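PDB 5BP7: SAM-dependent methyltransferase from Geobacter sulfurreducens, which binds S-adenosyl-L-homocysteine, the demethylated form of the methyl donor, and probably transfers methyl groups to a substrate not identified here. Local coordinates for residues 164-169 against 185-190; 208-213 against 261-266; 81-86 against 109-114. One frame throughout, in Å; residues are numbered along the deposited sequence.

Contact 1 of 3, residues 164-169 against 185-190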
loop_
_atom_site.group_PDB
_atom_site.type_symbol
_atom_site.label_atom_id
_atom_site.label_comp_id
_atom_site.label_asym_id
_atom_site.label_seq_id
_atom_site.Cartn_x
_atom_site.Cartn_y
_atom_site.Cartn_z
ATOM N N PRO A 164 -4.007 6.181 -5.190
ATOM C CA PRO A 164 -3.929 7.619 -5.191
ATOM C C PRO A 164 -5.118 8.278 -5.899
ATOM O O PRO A 164 -5.800 7.653 -6.700
ATOM C CB PRO A 164 -2.620 7.905 -5.940
ATOM C CG PRO A 164 -1.942 6.617 -6.179
ATOM C CD PRO A 164 -3.023 5.590 -6.128
ATOM N N TYR A 165 -5.339 9.552 -5.610
ATOM C CA TYR A 165 -6.310 10.365 -6.353
ATOM C C TYR A 165 -5.773 11.785 -6.406
ATOM O O TYR A 165 -4.873 12.129 -5.610
ATOM C CB TYR A 165 -7.687 10.298 -5.698
ATOM C CG TYR A 165 -7.747 10.888 -4.328
ATOM C CD1 TYR A 165 -7.437 10.120 -3.208
ATOM C CD2 TYR A 165 -8.109 12.198 -4.141
ATOM C CE1 TYR A 165 -7.489 10.652 -1.936
ATOM C CE2 TYR A 165 -8.140 12.745 -2.875
ATOM C CZ TYR A 165 -7.845 11.964 -1.778
ATOM O OH TYR A 165 -7.914 12.508 -0.529
ATOM N N TRP A 166 -6.282 12.591 -7.351
ATOM C CA TRP A 166 -5.894 13.995 -7.439
ATOM C C TRP A 166 -6.601 14.771 -6.340
ATOM O O TRP A 166 -7.807 14.913 -6.319
ATOM C CB TRP A 166 -6.169 14.632 -8.820
ATOM C CG TRP A 166 -5.360 14.051 -9.951
ATOM C CD1 TRP A 166 -5.848 13.453 -11.059
ATOM C CD2 TRP A 166 -3.919 13.988 -10.067
ATOM N NE1 TRP A 166 -4.825 12.998 -11.864
ATOM C CE2 TRP A 166 -3.629 13.317 -11.281
ATOM C CE3 TRP A 166 -2.853 14.425 -9.264
ATOM C CZ2 TRP A 166 -2.315 13.060 -11.710
ATOM C CZ3 TRP A 166 -1.550 14.180 -9.692
ATOM C CH2 TRP A 166 -1.294 13.510 -10.907
ATOM N N ARG A 167 -5.801 15.258 -5.418
ATOM C CA ARG A 167 -6.226 16.166 -4.372
ATOM C C ARG A 167 -6.588 17.536 -4.991
ATOM O O ARG A 167 -7.558 18.169 -4.613
ATOM C CB ARG A 167 -5.054 16.323 -3.413
ATOM C CG ARG A 167 -5.378 16.964 -2.109
ATOM C CD ARG A 167 -4.140 17.008 -1.250
ATOM N NE ARG A 167 -4.431 17.866 -0.126
ATOM C CZ ARG A 167 -4.187 19.174 -0.060
ATOM N NH1 ARG A 167 -3.587 19.847 -1.052
ATOM N NH2 ARG A 167 -4.518 19.819 1.043
ATOM N N GLN A 168 -5.788 17.945 -5.968
ATOM C CA GLN A 168 -6.063 19.087 -6.837
ATOM C C GLN A 168 -5.715 18.697 -8.250
ATOM O O GLN A 168 -4.823 17.880 -8.467
ATOM C CB GLN A 168 -5.158 20.263 -6.494
ATOM C CG GLN A 168 -5.279 20.794 -5.081
ATOM C CD GLN A 168 -4.136 21.769 -4.718
ATOM O OE1 GLN A 168 -3.312 22.180 -5.571
ATOM N NE2 GLN A 168 -4.111 22.181 -3.461
ATOM N N VAL A 169 -6.357 19.348 -9.209
ATOM C CA VAL A 169 -6.161 19.014 -10.619
ATOM C C VAL A 169 -4.768 19.496 -11.020
ATOM O O VAL A 169 -4.478 20.671 -10.856
ATOM C CB VAL A 169 -7.196 19.713 -11.544
ATOM C CG1 VAL A 169 -7.164 19.080 -12.934
ATOM C CG2 VAL A 169 -8.617 19.637 -10.982
ATOM N N SER A 185 -4.167 11.569 -16.621
ATOM C CA SER A 185 -5.267 10.604 -16.616
ATOM C C SER A 185 -5.039 9.362 -15.732
ATOM O O SER A 185 -5.967 8.588 -15.563
ATOM C CB SER A 185 -5.613 10.176 -18.049
ATOM O OG SER A 185 -4.533 9.463 -18.625
ATOM N N ASP A 186 -3.833 9.179 -15.181
ATOM C CA ASP A 186 -3.534 8.050 -14.286
ATOM C C ASP A 186 -4.457 8.004 -13.070
ATOM O O ASP A 186 -4.815 6.922 -12.613
ATOM C CB ASP A 186 -2.087 8.099 -13.761
ATOM C CG ASP A 186 -1.041 7.735 -14.805
ATOM O OD1 ASP A 186 -1.356 7.708 -16.021
ATOM O OD2 ASP A 186 0.133 7.515 -14.403
ATOM N N PHE A 187 -4.805 9.175 -12.540
ATOM C CA PHE A 187 -5.617 9.268 -11.338
ATOM C C PHE A 187 -6.835 10.126 -11.570
ATOM O O PHE A 187 -6.935 10.815 -12.557
ATOM C CB PHE A 187 -4.796 9.833 -10.180
ATOM C CG PHE A 187 -3.503 9.092 -9.956
ATOM C CD1 PHE A 187 -3.508 7.689 -9.784
ATOM C CD2 PHE A 187 -2.285 9.758 -9.927
ATOM C CE1 PHE A 187 -2.330 6.980 -9.614
ATOM C CE2 PHE A 187 -1.106 9.047 -9.740
ATOM C CZ PHE A 187 -1.122 7.666 -9.592
ATOM N N LEU A 188 -7.783 10.015 -10.660
ATOM C CA LEU A 188 -9.038 10.747 -10.733
ATOM C C LEU A 188 -9.148 11.653 -9.532
ATOM O O LEU A 188 -8.452 11.477 -8.546
ATOM C CB LEU A 188 -10.197 9.767 -10.714
ATOM C CG LEU A 188 -10.262 8.774 -11.889
ATOM C CD1 LEU A 188 -11.265 7.679 -11.601
ATOM C CD2 LEU A 188 -10.605 9.472 -13.193
HETATM N N MSE A 189 -10.062 12.600 -9.606
HETATM C CA MSE A 189 -10.418 13.414 -8.440
HETATM C C MSE A 189 -11.235 12.558 -7.519
HETATM O O MSE A 189 -11.853 11.584 -7.956
HETATM C CB MSE A 189 -11.279 14.577 -8.886
HETATM C CG MSE A 189 -10.566 15.406 -9.955
HETATM SE SE MSE A 189 -9.714 16.878 -8.994
HETATM C CE MSE A 189 -11.380 17.922 -9.025
ATOM N N LEU A 190 -11.266 12.899 -6.239
ATOM C CA LEU A 190 -11.922 12.026 -5.269
ATOM C C LEU A 190 -13.350 11.637 -5.667
ATOM O O LEU A 190 -13.658 10.442 -5.709
ATOM C CB LEU A 190 -11.868 12.592 -3.857
ATOM C CG LEU A 190 -12.526 11.763 -2.759
ATOM C CD1 LEU A 190 -11.869 10.392 -2.625
ATOM C CD2 LEU A 190 -12.462 12.494 -1.431
HETATM O O HOH W 1 -7.536 7.939 -8.842
HETATM O O HOH W 2 -10.209 15.207 -5.100
#

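Contact 2 of 3, residues 208-213 against 261-266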
loop_
_atom_site.group_PDB
_atom_site.type_symbol
_atom_site.label_atom_id
_atom_site.label_comp_id
_atom_site.label_asym_id
_atom_site.label_seq_id
_atom_site.Cartn_x
_atom_site.Cartn_y
_atom_site.Cartn_z
ATOM N N VAL A 208 -10.819 5.427 4.459
ATOM C CA VAL A 208 -9.857 6.165 5.275
ATOM C C VAL A 208 -8.871 6.791 4.304
ATOM O O VAL A 208 -8.240 6.086 3.527
ATOM C CB VAL A 208 -9.140 5.246 6.288
ATOM C CG1 VAL A 208 -8.179 6.024 7.144
ATOM C CG2 VAL A 208 -10.151 4.580 7.218
ATOM N N LEU A 209 -8.786 8.109 4.323
ATOM C CA LEU A 209 -7.940 8.864 3.395
ATOM C C LEU A 209 -6.727 9.399 4.116
ATOM O O LEU A 209 -6.815 9.839 5.269
ATOM C CB LEU A 209 -8.709 10.022 2.767
ATOM C CG LEU A 209 -10.031 9.628 2.120
ATOM C CD1 LEU A 209 -10.676 10.856 1.476
ATOM C CD2 LEU A 209 -9.879 8.520 1.102
ATOM N N ALA A 210 -5.599 9.376 3.424
ATOM C CA ALA A 210 -4.379 9.988 3.936
ATOM C C ALA A 210 -4.574 11.473 4.104
ATOM O O ALA A 210 -5.364 12.104 3.401
ATOM C CB ALA A 210 -3.233 9.752 2.970
ATOM N N ASP A 211 -3.820 12.048 5.012
ATOM C CA ASP A 211 -3.635 13.507 4.976
ATOM C C ASP A 211 -2.174 13.800 4.664
ATOM O O ASP A 211 -1.364 12.890 4.502
ATOM C CB ASP A 211 -4.142 14.185 6.273
ATOM C CG ASP A 211 -3.347 13.802 7.502
ATOM O OD1 ASP A 211 -2.267 13.169 7.396
ATOM O OD2 ASP A 211 -3.817 14.145 8.610
ATOM N N GLN A 212 -1.824 15.070 4.615
ATOM C CA GLN A 212 -0.451 15.443 4.271
ATOM C C GLN A 212 0.590 14.943 5.274
ATOM O O GLN A 212 1.725 14.668 4.890
ATOM C CB GLN A 212 -0.361 16.946 4.054
ATOM C CG GLN A 212 -1.176 17.391 2.837
ATOM C CD GLN A 212 -1.237 18.897 2.684
ATOM O OE1 GLN A 212 -1.461 19.599 3.653
ATOM N NE2 GLN A 212 -0.992 19.399 1.469
ATOM N N ASP A 213 0.211 14.837 6.547
ATOM C CA ASP A 213 1.085 14.276 7.593
ATOM C C ASP A 213 1.432 12.805 7.338
ATOM O O ASP A 213 2.557 12.371 7.621
ATOM C CB ASP A 213 0.450 14.395 8.983
ATOM C CG ASP A 213 0.405 15.842 9.506
ATOM O OD1 ASP A 213 1.312 16.669 9.197
ATOM O OD2 ASP A 213 -0.552 16.147 10.262
ATOM N N LEU A 261 -1.331 15.378 -4.833
ATOM C CA LEU A 261 -1.654 13.964 -4.787
ATOM C C LEU A 261 -2.278 13.542 -3.460
ATOM O O LEU A 261 -1.673 13.677 -2.392
ATOM C CB LEU A 261 -0.402 13.127 -5.106
ATOM C CG LEU A 261 -0.626 11.699 -5.613
ATOM C CD1 LEU A 261 -1.535 11.614 -6.825
ATOM C CD2 LEU A 261 0.728 11.051 -5.931
ATOM N N GLY A 262 -3.498 13.048 -3.544
ATOM C CA GLY A 262 -4.159 12.387 -2.418
ATOM C C GLY A 262 -3.902 10.875 -2.440
ATOM O O GLY A 262 -3.380 10.324 -3.417
ATOM N N TRP A 263 -4.272 10.204 -1.350
ATOM C CA TRP A 263 -4.230 8.751 -1.290
ATOM C C TRP A 263 -5.259 8.245 -0.303
ATOM O O TRP A 263 -5.510 8.877 0.727
ATOM C CB TRP A 263 -2.834 8.277 -0.895
ATOM C CG TRP A 263 -2.576 6.818 -1.114
ATOM C CD1 TRP A 263 -2.053 6.244 -2.232
ATOM C CD2 TRP A 263 -2.793 5.767 -0.191
ATOM N NE1 TRP A 263 -1.942 4.892 -2.065
ATOM C CE2 TRP A 263 -2.385 4.571 -0.814
ATOM C CE3 TRP A 263 -3.288 5.713 1.102
ATOM C CZ2 TRP A 263 -2.459 3.329 -0.193
ATOM C CZ3 TRP A 263 -3.370 4.466 1.727
ATOM C CH2 TRP A 263 -2.948 3.297 1.078
ATOM N N GLY A 264 -5.854 7.104 -0.594
ATOM C CA GLY A 264 -6.807 6.517 0.336
ATOM C C GLY A 264 -7.012 5.038 0.197
ATOM O O GLY A 264 -6.646 4.434 -0.807
ATOM N N VAL A 265 -7.632 4.475 1.228
ATOM C CA VAL A 265 -8.091 3.100 1.231
ATOM C C VAL A 265 -9.624 3.134 1.220
ATOM O O VAL A 265 -10.257 3.768 2.062
ATOM C CB VAL A 265 -7.566 2.288 2.428
ATOM C CG1 VAL A 265 -7.875 0.816 2.250
ATOM C CG2 VAL A 265 -6.070 2.450 2.562
ATOM N N PHE A 266 -10.188 2.388 0.286
ATOM C CA PHE A 266 -11.617 2.384 -0.004
ATOM C C PHE A 266 -12.142 0.974 0.205
ATOM O O PHE A 266 -11.596 0.012 -0.346
ATOM C CB PHE A 266 -11.853 2.829 -1.451
ATOM C CG PHE A 266 -11.310 4.184 -1.736
ATOM C CD1 PHE A 266 -12.057 5.315 -1.447
ATOM C CD2 PHE A 266 -10.015 4.338 -2.215
ATOM C CE1 PHE A 266 -11.537 6.577 -1.649
ATOM C CE2 PHE A 266 -9.487 5.589 -2.427
ATOM C CZ PHE A 266 -10.245 6.717 -2.141
HETATM O O HOH W 3 -5.488 12.289 0.547
#

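Contact 3 of 3, residues 81-86 against 109-114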
loop_
_atom_site.group_PDB
_atom_site.type_symbol
_atom_site.label_atom_id
_atom_site.label_comp_id
_atom_site.label_asym_id
_atom_site.label_seq_id
_atom_site.Cartn_x
_atom_site.Cartn_y
_atom_site.Cartn_z
ATOM N N HIS A 81 -7.662 -7.385 16.474
ATOM C CA HIS A 81 -8.996 -7.874 16.092
ATOM C C HIS A 81 -9.135 -9.410 16.079
ATOM O O HIS A 81 -10.230 -9.926 15.898
ATOM C CB HIS A 81 -9.429 -7.193 14.780
ATOM C CG HIS A 81 -9.394 -5.697 14.863
ATOM N ND1 HIS A 81 -10.283 -4.972 15.624
ATOM C CD2 HIS A 81 -8.573 -4.788 14.281
ATOM C CE1 HIS A 81 -10.020 -3.681 15.504
ATOM N NE2 HIS A 81 -8.986 -3.543 14.694
ATOM N N GLY A 82 -8.017 -10.124 16.206
ATOM C CA GLY A 82 -8.014 -11.574 16.124
ATOM C C GLY A 82 -8.306 -12.113 14.729
ATOM O O GLY A 82 -8.901 -13.184 14.579
ATOM N N ILE A 83 -7.912 -11.370 13.699
ATOM C CA ILE A 83 -8.055 -11.869 12.322
ATOM C C ILE A 83 -6.986 -12.913 12.053
ATOM O O ILE A 83 -6.014 -13.036 12.788
ATOM C CB ILE A 83 -8.022 -10.753 11.237
ATOM C CG1 ILE A 83 -6.685 -9.986 11.197
ATOM C CG2 ILE A 83 -9.192 -9.809 11.436
ATOM C CD1 ILE A 83 -5.696 -10.483 10.170
ATOM N N ILE A 84 -7.214 -13.684 10.998
ATOM C CA ILE A 84 -6.203 -14.590 10.459
ATOM C C ILE A 84 -6.003 -14.167 9.009
ATOM O O ILE A 84 -6.851 -13.466 8.452
ATOM C CB ILE A 84 -6.616 -16.098 10.544
ATOM C CG1 ILE A 84 -7.916 -16.384 9.780
ATOM C CG2 ILE A 84 -6.747 -16.527 11.993
ATOM C CD1 ILE A 84 -8.274 -17.856 9.632
ATOM N N GLY A 85 -4.944 -14.649 8.378
ATOM C CA GLY A 85 -4.784 -14.412 6.967
ATOM C C GLY A 85 -3.418 -14.621 6.367
ATOM O O GLY A 85 -2.491 -15.142 7.011
ATOM N N THR A 86 -3.319 -14.157 5.116
ATOM C CA THR A 86 -2.184 -14.399 4.237
ATOM C C THR A 86 -1.806 -13.117 3.524
ATOM O O THR A 86 -2.664 -12.465 2.920
ATOM C CB THR A 86 -2.545 -15.446 3.168
ATOM O OG1 THR A 86 -3.022 -16.624 3.822
ATOM C CG2 THR A 86 -1.330 -15.810 2.331
ATOM N N ASP A 109 1.203 -17.532 14.474
ATOM C CA ASP A 109 0.244 -18.611 14.188
ATOM C C ASP A 109 -1.068 -18.136 13.551
ATOM O O ASP A 109 -1.880 -18.950 13.154
ATOM C CB ASP A 109 -0.044 -19.468 15.444
ATOM C CG ASP A 109 -0.633 -18.665 16.617
ATOM O OD1 ASP A 109 -0.563 -17.407 16.654
ATOM O OD2 ASP A 109 -1.126 -19.323 17.556
ATOM N N ARG A 110 -1.285 -16.828 13.471
ATOM C CA ARG A 110 -2.511 -16.271 12.903
ATOM C C ARG A 110 -2.356 -15.754 11.480
ATOM O O ARG A 110 -3.287 -15.841 10.677
ATOM C CB ARG A 110 -3.028 -15.162 13.821
ATOM C CG ARG A 110 -3.486 -15.698 15.157
ATOM C CD ARG A 110 -4.262 -14.658 15.926
ATOM N NE ARG A 110 -5.668 -14.684 15.502
ATOM C CZ ARG A 110 -6.506 -15.690 15.787
ATOM N NH1 ARG A 110 -6.105 -16.746 16.494
ATOM N NH2 ARG A 110 -7.756 -15.651 15.358
ATOM N N VAL A 111 -1.194 -15.193 11.163
ATOM C CA VAL A 111 -0.963 -14.637 9.823
ATOM C C VAL A 111 0.293 -15.238 9.183
ATOM O O VAL A 111 1.293 -15.449 9.843
ATOM C CB VAL A 111 -0.887 -13.088 9.813
ATOM C CG1 VAL A 111 -2.236 -12.488 10.160
ATOM C CG2 VAL A 111 0.212 -12.566 10.752
ATOM N N THR A 112 0.190 -15.532 7.897
ATOM C CA THR A 112 1.242 -16.166 7.118
ATOM C C THR A 112 1.698 -15.214 6.028
ATOM O O THR A 112 0.880 -14.518 5.426
ATOM C CB THR A 112 0.714 -17.445 6.436
ATOM O OG1 THR A 112 0.307 -18.360 7.447
ATOM C CG2 THR A 112 1.780 -18.128 5.591
ATOM N N PHE A 113 2.989 -15.254 5.722
ATOM C CA PHE A 113 3.552 -14.399 4.683
ATOM C C PHE A 113 4.311 -15.211 3.650
ATOM O O PHE A 113 5.176 -16.005 3.995
ATOM C CB PHE A 113 4.426 -13.321 5.308
ATOM C CG PHE A 113 3.658 -12.399 6.202
ATOM C CD1 PHE A 113 2.832 -11.418 5.658
ATOM C CD2 PHE A 113 3.712 -12.539 7.581
ATOM C CE1 PHE A 113 2.083 -10.583 6.473
ATOM C CE2 PHE A 113 2.959 -11.703 8.402
ATOM C CZ PHE A 113 2.156 -10.714 7.846
ATOM N N ILE A 114 3.966 -15.007 2.383
ATOM C CA ILE A 114 4.557 -15.742 1.286
ATOM C C ILE A 114 5.328 -14.760 0.438
ATOM O O ILE A 114 4.786 -13.736 0.030
ATOM C CB ILE A 114 3.479 -16.410 0.403
ATOM C CG1 ILE A 114 2.716 -17.450 1.213
ATOM C CG2 ILE A 114 4.105 -17.098 -0.818
ATOM C CD1 ILE A 114 1.398 -17.830 0.573
#

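Contact 1 of 3, residues 164-169 against 185-190
Phe187 wedges between Pro164 and Trp166 at the end of strand 157-166. Pro164 CB lies over the middle of one face of the Phe187 ring, 3.9 Å from the ring centroid, a CH-pi contact. Asp186 CB covers the opposite face, so the phenyl ring is sandwiched. Its edge, at CD2, turns to the face of the six-membered ring of Trp166. This is a T-shaped pair with planes at 68° and centroids 5.4 Å apart. Phe187 CB sits over the five-membered ring of the same indole. The ring of Phe187 reaches this slot because CG stands anti to the carbonyl carbon (chi1 -52°).

Two further side-chain contacts flank this cluster. Leu190 CD1 stands over the centre of the Tyr165 ring, 4.2 Å from its centroid. Val169 CG2 touches the selenium of Met189, a selenomethionine, at 3.6 Å.

Backbone groups join the two segments. Trp166 N donates to Leu188 O at 2.7 Å, from above the carbonyl plane. One water takes the N-H of Leu188 and donates to Pro164 O. Another takes the N-H of Leu190 and donates to Trp166 O. The two waters thus bridge polar backbone groups on each side of the direct bond.

The second shell fixes the indole. Trp166 NE1 bonds to Thr184 O, which sets the rotation of the ring. Met189 is the N-cap residue of helix 190-199. The 185-190 loop lies on the end of strand 157-166 and leads into that helix. Leu261 of strand 261-270 touches Pro164, Trp166 and Phe187, and Leu209 of strand 202-209 touches Tyr165 and Leu190.

Contact 2 of 3, residues 208-213 against 261-266
Val208 and Val265 form an antiparallel hydrogen-bonded pair at the end of strand 202-209. Val208 N donates to Val265 O at 3.0 Å, and Val265 N returns a bond to Val208 O at 2.9 Å. The second is almost straight, with an angle of 175° at the hydrogen. Next along is the non-hydrogen-bonded pair Leu209 and Gly264, whose CA atoms are just 4.0 Å apart. Such a close approach suits glycine. Gly264 has no side chain, and Leu209 CD2 packs against its CA at 3.7 Å. Leu209 CD2 also meets Phe266 CZ at 3.7 Å. Leu209 CG is anti to the carbonyl carbon (chi1 -53°), and this turns the isobutyl group toward that ring. Leu190 of helix 190-199 touches both side chains. Ala210 is held as closely: its N donates to Trp263 O at 2.7 Å, and Ala210 CB lies 3.3 Å from Trp263 O.

The looser part begins after this bond. A water replaces direct pairing: it donates to Ala210 O and accepts from Trp263 N. From here the chain leaves the sheet. Asp211 caps helix 212-232, with OD1 bonded to Gly214 N.

Trp263 also touches Asn41, a residue that binds S-adenosyl-L-homocysteine. Strand 261-270 is the one reversed strand, inserted between 157-166 and the outermost strand 202-209. This 3-2-1-4-5-7-6 order is the hallmark of the Rossmann-like class I methyltransferase fold.

Contact 3 of 3, residues 81-86 against 109-114
Gly85 and Val111 pair in parallel, as do Thr86 and Thr112, within the beta-alpha-beta unit of strand 84-89, helix 92-104 and strand 111-115. This crossover belongs to the Rossmann-like methyltransferase fold. Strand 111-115 is the outermost on this side of the sheet.

The backbone bonds follow the parallel ladder. Gly85 N donates to Arg110 O at 3.1 Å, and Thr112 N donates to Gly85 O at 2.9 Å. Gly85 has phi 163°, tolerated because glycine has no CB to jam against the carbonyl O of the residue before. CA-H...O contacts from Ile84, Val111 and Thr86 run alongside.

Apolar contacts lie on two faces. Ile83 CD1 meets Val111 CG1 at 4.0 Å on the face packed by helix 72-81. Across the sheet, Thr86 CG2 touches Ile114 CD1 at 3.8 Å, while Thr86 OG1 bonds to Arg62.

The polar side-chain contact is made by Arg110, whose chain bends at chi3 (85°) to bring the guanidinium back over the loop before strand 84-89. Ile84 CG2 lies over one guanidinium face, offset to its rim. Arg110 NE bonds to Ile83 O at 3.2 Å, and Arg110 NH2 reaches Gly82 O at 2.8 Å, from above that carbonyl plane.

Overall arrangement
From the N terminus, contact 3 comes first. It closes the crossover through helix 92-104 and pairs edge strand 111-115 with strand 84-89. Contact 1 follows, closing the short excursion through helix 173-178 after strand 157-166. Contact 2 is last and closes the long, mostly helical span through helices 212-232 and 239-260, bringing strand 261-270 back beside strand 202-209. The three loops are in series, with none nested or crossed. Contacts 1 and 2 touch through neighbouring strands 157-166 and 261-270, where Tyr165 O probably bonds to Gly262 N. Contact 3 lies across the same sheet, its centre about 33 Å from that of contact 1.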